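Local structure of putative agmatinase (Clostridium difficile, 3LHL) at residues I11-G16 against Y78-K83; T43-L48 against L270-S275; K106-H109 against D114-V117. The protein probably hydrolyses agmatine to putrescine and urea as a manganese-dependent member of the arginase family. One frame throughout, in Å; residues are numbered along the deposited sequence.

Contact 1: I11-G16 against Y78-K83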
loop_
_atom_site.group_PDB
_atom_site.type_symbol
_atom_site.label_atom_id
_atom_site.label_comp_id
_atom_site.label_asym_id
_atom_site.label_seq_id
_atom_site.Cartn_x
_atom_site.Cartn_y
_atom_site.Cartn_z
ATOM N N ILE A 11 0.169 9.552 10.598
ATOM C CA ILE A 11 0.538 10.660 9.725
ATOM C C ILE A 11 0.369 10.243 8.267
ATOM O O ILE A 11 1.116 9.403 7.752
ATOM C CB ILE A 11 2.005 11.084 9.961
ATOM C CG1 ILE A 11 2.245 11.310 11.461
ATOM C CG2 ILE A 11 2.325 12.346 9.161
ATOM C CD1 ILE A 11 1.360 12.376 12.089
ATOM N N VAL A 12 -0.622 10.841 7.616
ATOM C CA VAL A 12 -0.950 10.561 6.224
ATOM C C VAL A 12 -0.304 11.593 5.313
ATOM O O VAL A 12 -0.439 12.796 5.535
ATOM C CB VAL A 12 -2.475 10.631 5.992
ATOM C CG1 VAL A 12 -2.799 10.267 4.560
ATOM C CG2 VAL A 12 -3.197 9.721 6.972
ATOM N N PHE A 13 0.396 11.128 4.285
ATOM C CA PHE A 13 1.031 12.047 3.352
ATOM C C PHE A 13 1.015 11.456 1.954
ATOM O O PHE A 13 0.978 10.234 1.778
ATOM C CB PHE A 13 2.465 12.391 3.808
ATOM C CG PHE A 13 3.427 11.237 3.763
ATOM C CD1 PHE A 13 4.285 11.072 2.678
ATOM C CD2 PHE A 13 3.488 10.323 4.812
ATOM C CE1 PHE A 13 5.193 10.013 2.634
ATOM C CE2 PHE A 13 4.389 9.258 4.781
ATOM C CZ PHE A 13 5.245 9.103 3.689
ATOM N N GLY A 14 1.010 12.333 0.959
ATOM C CA GLY A 14 0.981 11.880 -0.415
ATOM C C GLY A 14 2.334 11.967 -1.077
ATOM O O GLY A 14 3.176 12.781 -0.692
ATOM N N VAL A 15 2.539 11.106 -2.067
ATOM C CA VAL A 15 3.779 11.058 -2.834
ATOM C C VAL A 15 3.384 10.901 -4.295
ATOM O O VAL A 15 3.203 9.778 -4.780
ATOM C CB VAL A 15 4.662 9.852 -2.433
ATOM C CG1 VAL A 15 5.913 9.818 -3.301
ATOM C CG2 VAL A 15 5.043 9.945 -0.960
ATOM N N GLY A 16 3.231 12.033 -4.978
ATOM C CA GLY A 16 2.851 12.015 -6.379
ATOM C C GLY A 16 4.054 11.763 -7.268
ATOM O O GLY A 16 4.577 12.679 -7.913
ATOM N N TYR A 78 12.245 8.475 1.917
ATOM C CA TYR A 78 12.885 7.852 3.066
ATOM C C TYR A 78 12.954 8.835 4.226
ATOM O O TYR A 78 12.596 8.507 5.355
ATOM C CB TYR A 78 14.305 7.410 2.714
ATOM C CG TYR A 78 14.999 6.714 3.857
ATOM C CD1 TYR A 78 14.728 5.380 4.150
ATOM C CD2 TYR A 78 15.908 7.397 4.667
ATOM C CE1 TYR A 78 15.346 4.740 5.220
ATOM C CE2 TYR A 78 16.526 6.767 5.743
ATOM C CZ TYR A 78 16.239 5.441 6.012
ATOM O OH TYR A 78 16.839 4.809 7.076
ATOM N N GLN A 79 13.428 10.041 3.937
ATOM C CA GLN A 79 13.555 11.076 4.954
ATOM C C GLN A 79 12.246 11.373 5.673
ATOM O O GLN A 79 12.201 11.369 6.902
ATOM C CB GLN A 79 14.088 12.368 4.335
ATOM C CG GLN A 79 15.545 12.309 3.939
ATOM C CD GLN A 79 16.440 11.946 5.105
ATOM O OE1 GLN A 79 16.900 10.810 5.222
ATOM N NE2 GLN A 79 16.679 12.911 5.988
ATOM N N GLU A 80 11.188 11.633 4.909
ATOM C CA GLU A 80 9.887 11.949 5.492
ATOM C C GLU A 80 9.398 10.808 6.377
ATOM O O GLU A 80 8.962 11.032 7.503
ATOM C CB GLU A 80 8.858 12.231 4.389
ATOM C CG GLU A 80 7.482 12.660 4.898
ATOM C CD GLU A 80 7.535 13.904 5.780
ATOM O OE1 GLU A 80 8.066 14.939 5.322
ATOM O OE2 GLU A 80 7.044 13.850 6.933
ATOM N N THR A 81 9.484 9.586 5.863
ATOM C CA THR A 81 9.039 8.409 6.605
ATOM C C THR A 81 9.840 8.255 7.893
ATOM O O THR A 81 9.264 8.057 8.959
ATOM C CB THR A 81 9.201 7.117 5.762
ATOM O OG1 THR A 81 8.613 7.306 4.473
ATOM C CG2 THR A 81 8.513 5.940 6.439
ATOM N N TYR A 82 11.164 8.358 7.788
ATOM C CA TYR A 82 12.041 8.207 8.947
ATOM C C TYR A 82 11.666 9.135 10.100
ATOM O O TYR A 82 11.576 8.706 11.251
ATOM C CB TYR A 82 13.509 8.454 8.569
ATOM C CG TYR A 82 14.405 8.458 9.786
ATOM C CD1 TYR A 82 14.599 7.295 10.535
ATOM C CD2 TYR A 82 14.968 9.644 10.256
ATOM C CE1 TYR A 82 15.319 7.315 11.725
ATOM C CE2 TYR A 82 15.693 9.675 11.449
ATOM C CZ TYR A 82 15.860 8.509 12.178
ATOM O OH TYR A 82 16.542 8.534 13.374
ATOM N N LYS A 83 11.453 10.408 9.798
ATOM C CA LYS A 83 11.087 11.344 10.843
ATOM C C LYS A 83 9.793 10.908 11.536
ATOM O O LYS A 83 9.676 11.006 12.762
ATOM C CB LYS A 83 10.949 12.748 10.256
ATOM C CG LYS A 83 12.258 13.284 9.708
ATOM C CD LYS A 83 12.049 14.522 8.855
ATOM C CE LYS A 83 13.345 14.921 8.166
ATOM N NZ LYS A 83 13.140 16.024 7.181
#
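F13 of segment 11-16 faces E80 of helix 78-83 across 9.1 Å between their CA atoms, the closest pair of CA atoms in the two segments, and no hydrogen bond joins the segments. The gap is bridged from both sides: the CB atoms of F13 and E80 each point toward the opposite segment, and the F13 ring reaches E80 and T81. E80 lays its aliphatic part over one face of that ring. Its CG sits 4.2 Å from the centroid of the F13 ring and 11° off the ring normal, a CH-pi contact almost centred on the face. The two side chains run past each other in opposite directions. In E80 the CG lies anti to the backbone N (chi1 -176°), which brings this methylene over the phenyl group, and the bend at chi2 then turns the carboxylate, whose plane stands 53° from that of the ring. Y60, on the neighbouring strand 57-62, also touches the E80 side chain. The segments belong to the three-layer alpha/beta/alpha fold of the arginase family: strand 10-15 lies inside the parallel sheet between strands 57-62 and 90-95, and helix 70-86 covers one face of it, followed in the chain by strand 90-95. T81 is the second point of contact. It crosses the F13 side chain at about a right angle, with OG1 3.9 Å from F13 CZ and oblique to the ring. This is van der Waals contact; the hydroxyl itself is hydrogen-bonded to the carbonyl O of I77, one turn earlier in the helix. The buried hydroxyl is thus satisfied within its own helix while standing beside an apolar ring. M93 of strand 90-95 touches F13 as well, and A104 and A107 of helix 101-111 pack on T81.

Contact 2: T43-L48 against L270-S275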
loop_
_atom_site.group_PDB
_atom_site.type_symbol
_atom_site.label_atom_id
_atom_site.label_comp_id
_atom_site.label_asym_id
_atom_site.label_seq_id
_atom_site.Cartn_x
_atom_site.Cartn_y
_atom_site.Cartn_z
ATOM N N THR A 43 -17.534 10.626 7.252
ATOM C CA THR A 43 -16.422 10.299 8.136
ATOM C C THR A 43 -16.765 9.042 8.929
ATOM O O THR A 43 -15.912 8.469 9.605
ATOM C CB THR A 43 -16.120 11.449 9.136
ATOM O OG1 THR A 43 -17.234 11.627 10.023
ATOM C CG2 THR A 43 -15.849 12.750 8.389
ATOM N N TYR A 44 -18.019 8.611 8.834
ATOM C CA TYR A 44 -18.469 7.422 9.547
ATOM C C TYR A 44 -18.494 6.200 8.642
ATOM O O TYR A 44 -18.936 6.265 7.494
ATOM C CB TYR A 44 -19.872 7.640 10.126
ATOM C CG TYR A 44 -20.448 6.405 10.787
ATOM C CD1 TYR A 44 -19.854 5.861 11.923
ATOM C CD2 TYR A 44 -21.572 5.767 10.263
ATOM C CE1 TYR A 44 -20.362 4.707 12.525
ATOM C CE2 TYR A 44 -22.089 4.612 10.855
ATOM C CZ TYR A 44 -21.477 4.090 11.985
ATOM O OH TYR A 44 -21.966 2.948 12.574
ATOM N N SER A 45 -18.017 5.078 9.167
ATOM C CA SER A 45 -18.007 3.841 8.412
ATOM C C SER A 45 -19.011 2.876 9.022
ATOM O O SER A 45 -18.796 2.355 10.117
ATOM C CB SER A 45 -16.615 3.208 8.424
ATOM O OG SER A 45 -16.642 1.919 7.828
ATOM N N PRO A 46 -20.134 2.643 8.328
ATOM C CA PRO A 46 -21.155 1.723 8.837
ATOM C C PRO A 46 -20.660 0.279 8.854
ATOM O O PRO A 46 -21.095 -0.522 9.677
ATOM C CB PRO A 46 -22.333 1.940 7.885
ATOM C CG PRO A 46 -21.670 2.393 6.609
ATOM C CD PRO A 46 -20.596 3.327 7.106
ATOM N N PHE A 47 -19.737 -0.043 7.952
ATOM C CA PHE A 47 -19.175 -1.391 7.874
ATOM C C PHE A 47 -18.313 -1.695 9.102
ATOM O O PHE A 47 -18.360 -2.795 9.639
ATOM C CB PHE A 47 -18.324 -1.534 6.604
ATOM C CG PHE A 47 -17.714 -2.901 6.423
ATOM C CD1 PHE A 47 -18.520 -4.021 6.233
ATOM C CD2 PHE A 47 -16.328 -3.067 6.424
ATOM C CE1 PHE A 47 -17.954 -5.295 6.043
ATOM C CE2 PHE A 47 -15.748 -4.335 6.234
ATOM C CZ PHE A 47 -16.565 -5.449 6.043
ATOM N N LEU A 48 -17.533 -0.719 9.548
ATOM C CA LEU A 48 -16.662 -0.918 10.703
ATOM C C LEU A 48 -17.228 -0.320 11.990
ATOM O O LEU A 48 -16.767 -0.642 13.085
ATOM C CB LEU A 48 -15.283 -0.297 10.430
ATOM C CG LEU A 48 -14.503 -0.836 9.226
ATOM C CD1 LEU A 48 -13.414 0.154 8.847
ATOM C CD2 LEU A 48 -13.921 -2.207 9.541
ATOM N N LEU A 270 -8.890 2.225 6.315
ATOM C CA LEU A 270 -7.566 1.903 6.831
ATOM C C LEU A 270 -7.167 2.831 7.968
ATOM O O LEU A 270 -6.600 2.383 8.956
ATOM C CB LEU A 270 -6.523 1.958 5.712
ATOM C CG LEU A 270 -6.563 0.765 4.748
ATOM C CD1 LEU A 270 -5.567 0.972 3.626
ATOM C CD2 LEU A 270 -6.247 -0.516 5.513
ATOM N N CYS A 271 -7.457 4.122 7.831
ATOM C CA CYS A 271 -7.131 5.070 8.889
ATOM C C CYS A 271 -7.901 4.666 10.139
ATOM O O CYS A 271 -7.349 4.623 11.236
ATOM C CB CYS A 271 -7.519 6.498 8.488
ATOM S SG CYS A 271 -6.396 7.295 7.310
ATOM N N LEU A 272 -9.184 4.367 9.967
ATOM C CA LEU A 272 -10.015 3.964 11.089
ATOM C C LEU A 272 -9.424 2.738 11.782
ATOM O O LEU A 272 -9.188 2.741 12.989
ATOM C CB LEU A 272 -11.436 3.671 10.603
ATOM C CG LEU A 272 -12.211 4.916 10.163
ATOM C CD1 LEU A 272 -13.538 4.521 9.538
ATOM C CD2 LEU A 272 -12.428 5.825 11.367
ATOM N N ILE A 273 -9.170 1.698 11.001
ATOM C CA ILE A 273 -8.609 0.459 11.519
ATOM C C ILE A 273 -7.316 0.662 12.308
ATOM O O ILE A 273 -7.175 0.162 13.421
ATOM C CB ILE A 273 -8.381 -0.540 10.354
ATOM C CG1 ILE A 273 -9.466 -1.608 10.399
ATOM C CG2 ILE A 273 -6.992 -1.156 10.408
ATOM C CD1 ILE A 273 -10.853 -1.040 10.380
ATOM N N ILE A 274 -6.378 1.401 11.729
ATOM C CA ILE A 274 -5.102 1.645 12.384
ATOM C C ILE A 274 -5.274 2.566 13.589
ATOM O O ILE A 274 -4.748 2.292 14.669
ATOM C CB ILE A 274 -4.082 2.267 11.391
ATOM C CG1 ILE A 274 -3.870 1.320 10.209
ATOM C CG2 ILE A 274 -2.750 2.518 12.087
ATOM C CD1 ILE A 274 -3.047 1.916 9.092
ATOM N N SER A 275 -6.023 3.649 13.406
ATOM C CA SER A 275 -6.248 4.606 14.484
ATOM C C SER A 275 -6.891 3.961 15.703
ATOM O O SER A 275 -6.541 4.282 16.841
ATOM C CB SER A 275 -7.124 5.759 13.998
ATOM O OG SER A 275 -6.444 6.520 13.020
#
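L48 and I273 meet at about a right angle, the isoleucine end-on to the leucine. I273 CD1 sits against the forked end of L48, near both methyls, 3.2 Å from L48 CD1 and 3.4 Å from L48 CD2; both separations are tighter than usual for carbons, so their exact values are doubtful. The CB of L48 points toward helix 270-275, whereas I273 reaches across with its CD1 end. L272, one residue earlier, directs its own CB toward segment 43-48, and its CD1 lies 3.5 Å from S45 CB. The L272 methyl thus meets the methylene of the serine, and the hydroxyl is engaged elsewhere. S45 OG, anti to the backbone N (chi1 173°), is swung forward along the chain and accepts a hydrogen bond from L48 N at 3.3 Å with an N-H...O angle of 155°. The same hydroxyl also hydrogen-bonds to E269, just before the helical segment, adding a polar link beside the apolar contacts. S45 and L48 form an ST motif at the turn that leads from strand 44-45 to strand 50-51, a small antiparallel hairpin packed against helix 258-278 on the periphery of the arginase-type alpha/beta fold.

Contact 3: K106-H109 against D114-V117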
loop_
_atom_site.group_PDB
_atom_site.type_symbol
_atom_site.label_atom_id
_atom_site.label_comp_id
_atom_site.label_asym_id
_atom_site.label_seq_id
_atom_site.Cartn_x
_atom_site.Cartn_y
_atom_site.Cartn_z
ATOM N N LYS A 106 11.935 0.811 4.133
ATOM C CA LYS A 106 13.260 0.871 4.735
ATOM C C LYS A 106 13.263 1.702 6.010
ATOM O O LYS A 106 13.807 1.280 7.029
ATOM C CB LYS A 106 14.283 1.428 3.739
ATOM C CG LYS A 106 14.713 0.411 2.686
ATOM C CD LYS A 106 15.712 0.995 1.702
ATOM C CE LYS A 106 16.122 -0.040 0.667
ATOM N NZ LYS A 106 17.119 0.494 -0.301
ATOM N N ALA A 107 12.646 2.878 5.954
ATOM C CA ALA A 107 12.590 3.757 7.112
ATOM C C ALA A 107 11.908 3.045 8.283
ATOM O O ALA A 107 12.297 3.222 9.436
ATOM C CB ALA A 107 11.840 5.047 6.762
ATOM N N VAL A 108 10.895 2.239 7.983
ATOM C CA VAL A 108 10.180 1.510 9.022
ATOM C C VAL A 108 11.030 0.340 9.517
ATOM O O VAL A 108 11.145 0.108 10.724
ATOM C CB VAL A 108 8.828 0.961 8.500
ATOM C CG1 VAL A 108 8.123 0.183 9.602
ATOM C CG2 VAL A 108 7.944 2.110 8.016
ATOM N N HIS A 109 11.635 -0.384 8.580
ATOM C CA HIS A 109 12.468 -1.532 8.914
ATOM C C HIS A 109 13.669 -1.137 9.774
ATOM O O HIS A 109 14.152 -1.935 10.573
ATOM C CB HIS A 109 12.934 -2.234 7.633
ATOM C CG HIS A 109 13.802 -3.429 7.880
ATOM N ND1 HIS A 109 15.168 -3.410 7.699
ATOM C CD2 HIS A 109 13.502 -4.668 8.339
ATOM C CE1 HIS A 109 15.672 -4.582 8.040
ATOM N NE2 HIS A 109 14.683 -5.364 8.433
ATOM N N ASP A 114 12.516 -6.865 13.027
ATOM C CA ASP A 114 11.726 -8.081 12.889
ATOM C C ASP A 114 10.308 -7.738 12.449
ATOM O O ASP A 114 9.362 -7.854 13.225
ATOM C CB ASP A 114 11.689 -8.835 14.220
ATOM C CG ASP A 114 10.767 -10.038 14.179
ATOM O OD1 ASP A 114 10.918 -10.869 13.253
ATOM O OD2 ASP A 114 9.892 -10.149 15.070
ATOM N N ILE A 115 10.158 -7.321 11.199
ATOM C CA ILE A 115 8.847 -6.938 10.701
ATOM C C ILE A 115 8.353 -7.837 9.576
ATOM O O ILE A 115 9.144 -8.426 8.845
ATOM C CB ILE A 115 8.865 -5.463 10.217
ATOM C CG1 ILE A 115 7.455 -5.020 9.824
ATOM C CG2 ILE A 115 9.822 -5.310 9.041
ATOM C CD1 ILE A 115 7.351 -3.549 9.479
ATOM N N TYR A 116 7.034 -7.944 9.455
ATOM C CA TYR A 116 6.407 -8.754 8.416
ATOM C C TYR A 116 5.733 -7.839 7.402
ATOM O O TYR A 116 5.275 -6.748 7.742
ATOM C CB TYR A 116 5.386 -9.703 9.043
ATOM C CG TYR A 116 6.028 -10.723 9.951
ATOM C CD1 TYR A 116 6.518 -11.927 9.441
ATOM C CD2 TYR A 116 6.208 -10.460 11.307
ATOM C CE1 TYR A 116 7.174 -12.845 10.257
ATOM C CE2 TYR A 116 6.866 -11.370 12.135
ATOM C CZ TYR A 116 7.347 -12.560 11.602
ATOM O OH TYR A 116 8.019 -13.453 12.406
ATOM N N VAL A 117 5.676 -8.288 6.155
ATOM C CA VAL A 117 5.079 -7.504 5.086
ATOM C C VAL A 117 3.818 -8.147 4.508
ATOM O O VAL A 117 3.838 -9.304 4.084
ATOM C CB VAL A 117 6.085 -7.304 3.924
ATOM C CG1 VAL A 117 5.434 -6.508 2.800
ATOM C CG2 VAL A 117 7.340 -6.608 4.428
#
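V108 is the first residue of helix 106-109 to touch strand 115-117, and H109 follows directly; both meet the same partner, I115. The CB of V108 points toward the strand. Its CG1 branch, anti to the backbone N (chi1 179°), does the touching, 3.8 Å from I115 CD1, and the two side chains cross at about a right angle. Around this pair Y198 and V242, from strands 196-202 and 240-247, each touch both V108 and I115, so the contact is part of a larger apolar layer under the helix. H109 starts out across the line to the strand, but its imidazole swings nearer. I115 CG2 lies at the edge of the H109 ring, close to its plane, 3.8 Å from CD2; the methyl therefore meets a ring carbon, not a face. I115 divides its side chain between the two neighbours: the extended CG1-CD1 arm (chi1 -174°, chi2 174°) reaches V108, and the CG2 branch goes to H109. I147 of helix 140-148 also packs against H109. The CA atoms of H109 and I115 are 6.7 Å apart, the nearest in the two segments, and just four residues separate the segments in sequence. The helix and strand are the second half of a beta-alpha-beta unit of the arginase fold, 90-95, 101-111 and 115-120, whose two parallel strands are separated in the sheet by 240-247 and 196-202.

In the fold
Contacts 1 and 3 lie about 15 Å apart between centres and involve different strands of one eight-stranded parallel sheet. They also touch: Y78 and T81 of helix 70-86 pack on K106 and A107 of helix 101-111, making these helices neighbours. Contact 2 is farther out, its centre about 21 Å from that of contact 1 and about 24 Å from that of contact 3. It meets contact 1 where C271 of helix 258-278 packs on V12, whereas its nearest atoms stay about 11 Å from contact 3. Along the chain contact 1 closes before contact 3 opens, contact 2 encloses contact 3, and contacts 1 and 2 interleave. Together they join helices to the sheet and a peripheral hairpin to the last helix, away from the annotated manganese-binding residues.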